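Local coordinates for protein tryptophan synthase alpha chain (Campylobacter jejuni, PDB 3THA) that probably cleaves indoleglycerol phosphate to indole and glyceraldehyde 3-phosphate, as the alpha subunit of tryptophan synthase in the last step of tryptophan biosynthesis, at residues D6-Y11 and V220-I225; V182-L187 and V214-K219. All blocks are in the same frame, centred on the assembly; numbering follows the deposited sequence.

Contact 1 (D6-Y11 and V220-I225)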
ATOM      1  N   ASP B   6     -24.343 -14.890   0.383  1.00 80.60           N
ATOM      2  CA  ASP B   6     -23.693 -16.111   0.839  1.00 79.31           C
ATOM      3  C   ASP B   6     -22.665 -16.489  -0.211  1.00 77.15           C
ATOM      4  O   ASP B   6     -23.025 -16.885  -1.317  1.00 77.75           O
ATOM      5  CB  ASP B   6     -24.693 -17.239   1.069  1.00 81.64           C
ATOM      6  CG  ASP B   6     -24.017 -18.580   1.377  1.00 83.31           C
ATOM      7  OD1 ASP B   6     -24.710 -19.510   1.851  1.00 86.99           O
ATOM      8  OD2 ASP B   6     -22.800 -18.728   1.136  1.00 82.64           O
ATOM      9  N   PHE B   7     -21.392 -16.374   0.147  1.00 73.60           N
ATOM     10  CA  PHE B   7     -20.335 -16.559  -0.819  1.00 71.92           C
ATOM     11  C   PHE B   7     -20.204 -17.976  -1.318  1.00 73.49           C
ATOM     12  O   PHE B   7     -19.752 -18.208  -2.449  1.00 73.40           O
ATOM     13  CB  PHE B   7     -18.994 -16.096  -0.256  1.00 69.99           C
ATOM     14  CG  PHE B   7     -18.633 -14.699  -0.626  1.00 65.80           C
ATOM     15  CD1 PHE B   7     -17.966 -14.430  -1.801  1.00 65.11           C
ATOM     16  CD2 PHE B   7     -18.978 -13.637   0.198  1.00 64.34           C
ATOM     17  CE1 PHE B   7     -17.620 -13.103  -2.132  1.00 65.71           C
ATOM     18  CE2 PHE B   7     -18.635 -12.321  -0.127  1.00 60.32           C
ATOM     19  CZ  PHE B   7     -17.951 -12.053  -1.267  1.00 59.00           C
ATOM     20  N   ARG B   8     -20.583 -18.928  -0.473  1.00 74.43           N
ATOM     21  CA  ARG B   8     -20.505 -20.330  -0.838  1.00 75.60           C
ATOM     22  C   ARG B   8     -21.360 -20.661  -2.058  1.00 77.02           C
ATOM     23  O   ARG B   8     -21.284 -21.801  -2.622  1.00 78.82           O
ATOM     24  CB  ARG B   8     -20.895 -21.192   0.353  1.00 76.93           C
ATOM     25  CG  ARG B   8     -19.716 -21.543   1.191  1.00 75.43           C
ATOM     26  CD  ARG B   8     -19.866 -22.906   1.877  1.00 76.71           C
ATOM     27  NE  ARG B   8     -18.715 -23.084   2.750  1.00 74.08           N
ATOM     28  CZ  ARG B   8     -18.546 -22.434   3.896  1.00 71.10           C
ATOM     29  NH1 ARG B   8     -19.459 -21.563   4.339  1.00 66.42           N
ATOM     30  NH2 ARG B   8     -17.442 -22.643   4.589  1.00 71.19           N
ATOM     31  N   LYS B   9     -22.177 -19.672  -2.452  1.00 75.67           N
ATOM     32  CA  LYS B   9     -23.031 -19.772  -3.659  1.00 76.87           C
ATOM     33  C   LYS B   9     -22.322 -19.395  -4.965  1.00 75.45           C
ATOM     34  O   LYS B   9     -22.932 -19.436  -6.036  1.00 76.34           O
ATOM     35  CB  LYS B   9     -24.327 -18.958  -3.491  1.00 76.70           C
ATOM     36  CG  LYS B   9     -25.519 -19.821  -3.046  1.00 81.57           C
ATOM     37  CD  LYS B   9     -26.492 -19.070  -2.134  1.00 83.25           C
ATOM     38  CE  LYS B   9     -27.197 -20.064  -1.202  1.00 87.15           C
ATOM     39  NZ  LYS B   9     -27.114 -19.604   0.230  1.00 84.95           N
ATOM     40  N   PHE B  10     -21.036 -19.045  -4.868  1.00 73.15           N
ATOM     41  CA  PHE B  10     -20.292 -18.490  -5.988  1.00 71.73           C
ATOM     42  C   PHE B  10     -19.187 -19.384  -6.514  1.00 71.54           C
ATOM     43  O   PHE B  10     -18.494 -19.017  -7.458  1.00 70.82           O
ATOM     44  CB  PHE B  10     -19.745 -17.107  -5.616  1.00 70.49           C
ATOM     45  CG  PHE B  10     -20.780 -16.025  -5.696  1.00 72.34           C
ATOM     46  CD1 PHE B  10     -21.527 -15.674  -4.573  1.00 74.53           C
ATOM     47  CD2 PHE B  10     -21.051 -15.395  -6.912  1.00 73.08           C
ATOM     48  CE1 PHE B  10     -22.520 -14.688  -4.654  1.00 75.55           C
ATOM     49  CE2 PHE B  10     -22.034 -14.400  -6.995  1.00 74.28           C
ATOM     50  CZ  PHE B  10     -22.772 -14.045  -5.861  1.00 73.41           C
ATOM     51  N   TYR B  11     -19.055 -20.568  -5.926  1.00 72.04           N
ATOM     52  CA  TYR B  11     -17.984 -21.497  -6.274  1.00 72.13           C
ATOM     53  C   TYR B  11     -18.363 -22.934  -5.901  1.00 74.63           C
ATOM     54  O   TYR B  11     -19.268 -23.145  -5.096  1.00 75.08           O
ATOM     55  CB  TYR B  11     -16.669 -21.051  -5.597  1.00 70.66           C
ATOM     56  CG  TYR B  11     -16.607 -21.230  -4.082  1.00 67.50           C
ATOM     57  CD1 TYR B  11     -17.031 -20.230  -3.218  1.00 63.63           C
ATOM     58  CD2 TYR B  11     -16.118 -22.416  -3.528  1.00 68.38           C
ATOM     59  CE1 TYR B  11     -16.957 -20.412  -1.816  1.00 64.80           C
ATOM     60  CE2 TYR B  11     -16.054 -22.610  -2.159  1.00 68.04           C
ATOM     61  CZ  TYR B  11     -16.468 -21.607  -1.308  1.00 65.86           C
ATOM     62  OH  TYR B  11     -16.386 -21.831   0.040  1.00 68.03           O
ATOM     63  N   VAL B 220      -5.714 -25.811   1.302  1.00 76.39           N
ATOM     64  CA  VAL B 220      -5.447 -25.140   2.555  1.00 74.03           C
ATOM     65  C   VAL B 220      -6.776 -24.673   3.106  1.00 72.11           C
ATOM     66  O   VAL B 220      -7.073 -24.908   4.264  1.00 72.26           O
ATOM     67  CB  VAL B 220      -4.442 -23.982   2.361  1.00 72.52           C
ATOM     68  CG1 VAL B 220      -4.475 -23.023   3.525  1.00 70.63           C
ATOM     69  CG2 VAL B 220      -3.041 -24.536   2.161  1.00 73.81           C
ATOM     70  N   ALA B 221      -7.600 -24.071   2.247  1.00 70.83           N
ATOM     71  CA  ALA B 221      -8.861 -23.464   2.684  1.00 69.30           C
ATOM     72  C   ALA B 221     -10.030 -23.659   1.710  1.00 69.66           C
ATOM     73  O   ALA B 221     -10.249 -24.769   1.221  1.00 71.44           O
ATOM     74  CB  ALA B 221      -8.649 -21.992   3.005  1.00 66.57           C
ATOM     75  N   ASP B 222     -10.784 -22.589   1.450  1.00 67.72           N
ATOM     76  CA  ASP B 222     -11.996 -22.657   0.626  1.00 67.90           C
ATOM     77  C   ASP B 222     -11.881 -21.851  -0.664  1.00 66.91           C
ATOM     78  O   ASP B 222     -12.826 -21.834  -1.450  1.00 66.94           O
ATOM     79  CB  ASP B 222     -13.185 -22.070   1.409  1.00 66.98           C
ATOM     80  CG  ASP B 222     -13.540 -22.873   2.625  1.00 69.61           C
ATOM     81  OD1 ASP B 222     -13.440 -24.120   2.597  1.00 75.53           O
ATOM     82  OD2 ASP B 222     -13.937 -22.259   3.615  1.00 69.37           O
ATOM     83  N   GLY B 223     -10.773 -21.122  -0.833  1.00 65.84           N
ATOM     84  CA  GLY B 223     -10.581 -20.194  -1.949  1.00 64.45           C
ATOM     85  C   GLY B 223      -9.142 -19.703  -2.029  1.00 64.45           C
ATOM     86  O   GLY B 223      -8.364 -19.897  -1.081  1.00 64.56           O
ATOM     87  N   VAL B 224      -8.781 -19.071  -3.149  1.00 63.26           N
ATOM     88  CA  VAL B 224      -7.403 -18.635  -3.388  1.00 63.06           C
ATOM     89  C   VAL B 224      -7.464 -17.287  -4.080  1.00 61.63           C
ATOM     90  O   VAL B 224      -8.306 -17.109  -4.971  1.00 61.55           O
ATOM     91  CB  VAL B 224      -6.686 -19.643  -4.309  1.00 65.72           C
ATOM     92  CG1 VAL B 224      -5.358 -19.098  -4.794  1.00 66.28           C
ATOM     93  CG2 VAL B 224      -6.520 -20.992  -3.615  1.00 65.65           C
ATOM     94  N   ILE B 225      -6.597 -16.349  -3.676  1.00 60.14           N
ATOM     95  CA  ILE B 225      -6.657 -14.964  -4.165  1.00 58.32           C
ATOM     96  C   ILE B 225      -5.371 -14.561  -4.873  1.00 59.64           C
ATOM     97  O   ILE B 225      -4.351 -14.388  -4.208  1.00 60.07           O
ATOM     98  CB  ILE B 225      -6.879 -13.973  -3.012  1.00 55.95           C
ATOM     99  CG1 ILE B 225      -8.067 -14.391  -2.152  1.00 53.93           C
ATOM    100  CG2 ILE B 225      -7.066 -12.542  -3.520  1.00 56.70           C
ATOM    101  CD1 ILE B 225      -8.333 -13.455  -0.965  1.00 46.69           C
TER
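Tyr11 and Arg8 both come up to Asp222, across backbones that stay well apart. The closest CA atoms are those of Tyr11 and Gly223, 8.7 Å from each other. The loop before strand 15-21 makes a short 3-10 turn around Arg8. Residues 220-222 are loop, and the strand begins at Gly223. No hydrogen bond joins the two segments.

Tyr11 points its CB toward the other segment. Its CG sits between the backbone N and the carbonyl carbon (chi1 71°), and the ring reaches the backbone of Asp222, with CE2 3.4 Å from Asp222 O. The hydroxyl goes further, and Tyr11 OH lies 3.5 Å from Asp222 CB. Ring and carboxylate planes are 26° apart.

The fold is a closed TIM barrel of eight parallel strands. Asp222 stands just before the last strand, beside the loop that leads into the first. Its backbone hydrogen-bonds to Ala15 and Ile202, which belong to the two strands flanking strand 223-226 in the closed barrel.

The Arg8 guanidinium approaches the same aspartate obliquely. Arg8 NH2 is 3.7 Å from Asp222 OD2, a long salt bridge, and the two planes are 71° apart. Each group has firmer partners: Arg8 NH1 bonds to Asn199 O, while Asp222 OD1 pairs with Arg195 and OD2 accepts from Ile202 N. Pro201 touches both Arg8 and Tyr11.

Contact 2 (V182-L187 and V214-K219)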
ATOM      1  N   VAL B 182       6.778 -25.717   5.511  1.00106.53           N
ATOM      2  CA  VAL B 182       6.408 -25.534   6.911  1.00104.46           C
ATOM      3  C   VAL B 182       5.277 -24.522   7.003  1.00100.33           C
ATOM      4  O   VAL B 182       4.168 -24.852   7.439  1.00 98.80           O
ATOM      5  CB  VAL B 182       7.579 -24.994   7.735  1.00105.84           C
ATOM      6  CG1 VAL B 182       7.090 -24.479   9.091  1.00103.83           C
ATOM      7  CG2 VAL B 182       8.672 -26.049   7.890  1.00109.72           C
ATOM      8  N   GLU B 183       5.594 -23.285   6.596  1.00 98.33           N
ATOM      9  CA  GLU B 183       4.623 -22.182   6.398  1.00 93.88           C
ATOM     10  C   GLU B 183       3.293 -22.647   5.746  1.00 91.27           C
ATOM     11  O   GLU B 183       2.238 -22.089   6.039  1.00 88.36           O
ATOM     12  CB  GLU B 183       5.272 -20.996   5.635  1.00 93.49           C
ATOM     13  CG  GLU B 183       6.135 -20.022   6.502  1.00 94.05           C
ATOM     14  CD  GLU B 183       5.374 -18.769   7.023  1.00 92.90           C
ATOM     15  OE1 GLU B 183       4.114 -18.740   7.030  1.00 90.28           O
ATOM     16  OE2 GLU B 183       6.051 -17.795   7.426  1.00 92.37           O
ATOM     17  N   GLU B 184       3.335 -23.690   4.912  1.00 91.80           N
ATOM     18  CA  GLU B 184       2.100 -24.335   4.470  1.00 89.75           C
ATOM     19  C   GLU B 184       1.296 -24.921   5.645  1.00 88.49           C
ATOM     20  O   GLU B 184       0.225 -24.419   5.949  1.00 86.12           O
ATOM     21  CB  GLU B 184       2.387 -25.396   3.432  1.00 92.34           C
ATOM     22  CG  GLU B 184       1.143 -25.975   2.820  1.00 93.42           C
ATOM     23  CD  GLU B 184       1.446 -26.810   1.586  1.00 98.73           C
ATOM     24  OE1 GLU B 184       1.155 -28.025   1.613  1.00101.72           O
ATOM     25  OE2 GLU B 184       1.982 -26.259   0.592  1.00 98.52           O
ATOM     26  N   ALA B 185       1.821 -25.950   6.320  1.00 89.64           N
ATOM     27  CA  ALA B 185       1.166 -26.537   7.526  1.00 87.99           C
ATOM     28  C   ALA B 185       0.730 -25.534   8.624  1.00 84.30           C
ATOM     29  O   ALA B 185      -0.323 -25.693   9.255  1.00 82.28           O
ATOM     30  CB  ALA B 185       2.032 -27.653   8.128  1.00 91.33           C
ATOM     31  N   ILE B 186       1.528 -24.497   8.840  1.00 82.43           N
ATOM     32  CA  ILE B 186       1.132 -23.425   9.736  1.00 79.85           C
ATOM     33  C   ILE B 186      -0.232 -22.853   9.355  1.00 77.34           C
ATOM     34  O   ILE B 186      -1.085 -22.608  10.231  1.00 76.39           O
ATOM     35  CB  ILE B 186       2.158 -22.306   9.733  1.00 79.48           C
ATOM     36  CG1 ILE B 186       3.520 -22.866  10.142  1.00 83.28           C
ATOM     37  CG2 ILE B 186       1.708 -21.186  10.648  1.00 76.45           C
ATOM     38  CD1 ILE B 186       4.633 -21.853  10.223  1.00 84.41           C
ATOM     39  N   LEU B 187      -0.427 -22.660   8.050  1.00 75.93           N
ATOM     40  CA  LEU B 187      -1.649 -22.080   7.504  1.00 73.92           C
ATOM     41  C   LEU B 187      -2.854 -22.960   7.760  1.00 74.18           C
ATOM     42  O   LEU B 187      -3.911 -22.477   8.182  1.00 73.12           O
ATOM     43  CB  LEU B 187      -1.520 -21.836   5.980  1.00 73.23           C
ATOM     44  CG  LEU B 187      -0.890 -20.514   5.547  1.00 71.19           C
ATOM     45  CD1 LEU B 187      -0.171 -20.709   4.225  1.00 75.35           C
ATOM     46  CD2 LEU B 187      -1.937 -19.406   5.444  1.00 67.07           C
ATOM     47  N   VAL B 214      -0.987 -22.426  -6.886  1.00 82.67           N
ATOM     48  CA  VAL B 214      -2.384 -22.261  -6.515  1.00 80.33           C
ATOM     49  C   VAL B 214      -3.032 -23.602  -6.265  1.00 81.84           C
ATOM     50  O   VAL B 214      -3.948 -23.691  -5.457  1.00 80.71           O
ATOM     51  CB  VAL B 214      -3.226 -21.369  -7.495  1.00 78.32           C
ATOM     52  CG1 VAL B 214      -2.340 -20.501  -8.329  1.00 77.92           C
ATOM     53  CG2 VAL B 214      -4.185 -22.184  -8.340  1.00 78.58           C
ATOM     54  N   LYS B 215      -2.540 -24.648  -6.923  1.00 84.78           N
ATOM     55  CA  LYS B 215      -3.104 -25.972  -6.699  1.00 87.13           C
ATOM     56  C   LYS B 215      -2.761 -26.480  -5.289  1.00 88.00           C
ATOM     57  O   LYS B 215      -3.395 -27.417  -4.788  1.00 89.32           O
ATOM     58  CB  LYS B 215      -2.714 -26.960  -7.804  1.00 90.55           C
ATOM     59  CG  LYS B 215      -3.719 -27.014  -8.967  1.00 90.64           C
ATOM     60  CD  LYS B 215      -3.271 -27.974 -10.079  1.00 95.38           C
ATOM     61  CE  LYS B 215      -4.433 -28.247 -11.050  1.00 96.13           C
ATOM     62  NZ  LYS B 215      -4.047 -28.389 -12.498  1.00 97.79           N
ATOM     63  N   ARG B 216      -1.796 -25.831  -4.638  1.00 86.95           N
ATOM     64  CA  ARG B 216      -1.433 -26.216  -3.278  1.00 87.84           C
ATOM     65  C   ARG B 216      -2.224 -25.434  -2.224  1.00 84.31           C
ATOM     66  O   ARG B 216      -2.762 -26.008  -1.280  1.00 84.02           O
ATOM     67  CB  ARG B 216       0.089 -26.147  -3.048  1.00 89.68           C
ATOM     68  CG  ARG B 216       0.681 -24.768  -2.791  1.00 89.28           C
ATOM     69  CD  ARG B 216       2.035 -24.892  -2.072  1.00 95.63           C
ATOM     70  NE  ARG B 216       3.099 -25.422  -2.930  1.00101.08           N
ATOM     71  CZ  ARG B 216       4.137 -24.704  -3.351  1.00104.39           C
ATOM     72  NH1 ARG B 216       4.271 -23.430  -2.969  1.00103.44           N
ATOM     73  NH2 ARG B 216       5.047 -25.256  -4.145  1.00107.49           N
HETATM   74  N   MSE B 217      -2.316 -24.127  -2.418  1.00 81.48           N
HETATM   75  CA  MSE B 217      -3.180 -23.297  -1.599  1.00 78.70           C
HETATM   76  C   MSE B 217      -4.623 -23.795  -1.643  1.00 78.08           C
HETATM   77  O   MSE B 217      -5.405 -23.511  -0.724  1.00 76.16           O
HETATM   78  CB  MSE B 217      -3.111 -21.851  -2.076  1.00 76.63           C
HETATM   79  CG  MSE B 217      -1.821 -21.143  -1.718  1.00 78.57           C
HETATM   80 SE   MSE B 217      -1.646 -20.848   0.227  0.65 79.77          SE
HETATM   81  CE  MSE B 217       0.207 -20.181   0.207  1.00 79.65           C
ATOM     82  N   ARG B 218      -4.961 -24.541  -2.701  1.00 79.11           N
ATOM     83  CA  ARG B 218      -6.304 -25.098  -2.874  1.00 79.18           C
ATOM     84  C   ARG B 218      -6.674 -26.149  -1.833  1.00 80.16           C
ATOM     85  O   ARG B 218      -7.858 -26.394  -1.602  1.00 79.85           O
ATOM     86  CB  ARG B 218      -6.495 -25.690  -4.272  1.00 81.12           C
ATOM     87  CG  ARG B 218      -6.881 -24.672  -5.341  1.00 79.75           C
ATOM     88  CD  ARG B 218      -7.345 -25.336  -6.648  1.00 82.13           C
ATOM     89  NE  ARG B 218      -7.888 -24.315  -7.533  1.00 81.09           N
ATOM     90  CZ  ARG B 218      -7.477 -24.058  -8.768  1.00 80.80           C
ATOM     91  NH1 ARG B 218      -6.523 -24.789  -9.353  1.00 81.46           N
ATOM     92  NH2 ARG B 218      -8.060 -23.061  -9.420  1.00 77.82           N
ATOM     93  N   LYS B 219      -5.678 -26.766  -1.205  1.00 81.15           N
ATOM     94  CA  LYS B 219      -5.982 -27.722  -0.137  1.00 82.38           C
ATOM     95  C   LYS B 219      -5.788 -27.131   1.246  1.00 80.06           C
ATOM     96  O   LYS B 219      -5.713 -27.852   2.239  1.00 81.06           O
ATOM     97  CB  LYS B 219      -5.211 -29.045  -0.291  1.00 86.28           C
ATOM     98  CG  LYS B 219      -3.782 -28.954  -0.806  1.00 88.66           C
ATOM     99  CD  LYS B 219      -3.604 -29.998  -1.906  1.00 92.70           C
ATOM    100  CE  LYS B 219      -2.252 -29.915  -2.592  1.00 95.14           C
ATOM    101  NZ  LYS B 219      -2.279 -30.577  -3.947  1.00 98.16           N
TER
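Glu184 reaches across to Arg216 and has the most surface buried in this contact. Its CG is anti to the backbone N (chi1 -173°), and the chain runs extended beyond CG. This carries the carboxylate out from helix 180-195 to the aliphatic part of the arginine. Glu184 OE2 lies 3.0 Å from Arg216 CD, so the closest approach is to a methylene. The charged atoms are further apart. Glu184 OE2 and Arg216 NE are 3.8 Å from each other, a long salt bridge with no hydrogen bond. The carboxylate and guanidinium planes are 34° apart, and OE2 meets the guanidinium obliquely.

Arg216 bends at chi3 (71°), which turns its guanidinium aside from the line of the chain. Its NH1 forms a salt bridge with Asp213. Lys180 NZ also comes close to NH1, a like charge that Asp213 and Glu184 probably help to offset.

Met217, present as selenomethionine, makes the apolar part of the contact with Leu187. Its CB does not point at helix 180-195, yet the end of the chain swings over to it. Met217 CE rests 4.1 Å from Leu187 CD1. The two side chains cross at about a right angle.

Helix 180-195 and the short, weakly bonded helix 212-217 are neighbours in the outer layer of the TIM barrel. Helix 180-195 precedes strand 202-205, and helix 212-217 precedes strand 223-226. Leu187 and Met217 both pack on Val204 of strand 202-205, and Met217 also touches Val224 of strand 223-226.

How the contacts relate
Contact 1 is a surface contact at the closure of the barrel, where the loop before the first strand meets the start of the last. Contact 2 is partly buried and joins two neighbouring helices of the outer layer. Its two helices both fall within the long run of chain between the two segments of contact 1. Each has a long salt bridge and no hydrogen bond across it. Contact 1 adds an aromatic ring against backbone, whereas contact 2 adds an apolar pair facing the strands. The two meet through strand 223-226, which follows helix 212-217: Val224 CG2 lies 3.8 Å from Met217 CB. Val220 also packs on Leu187.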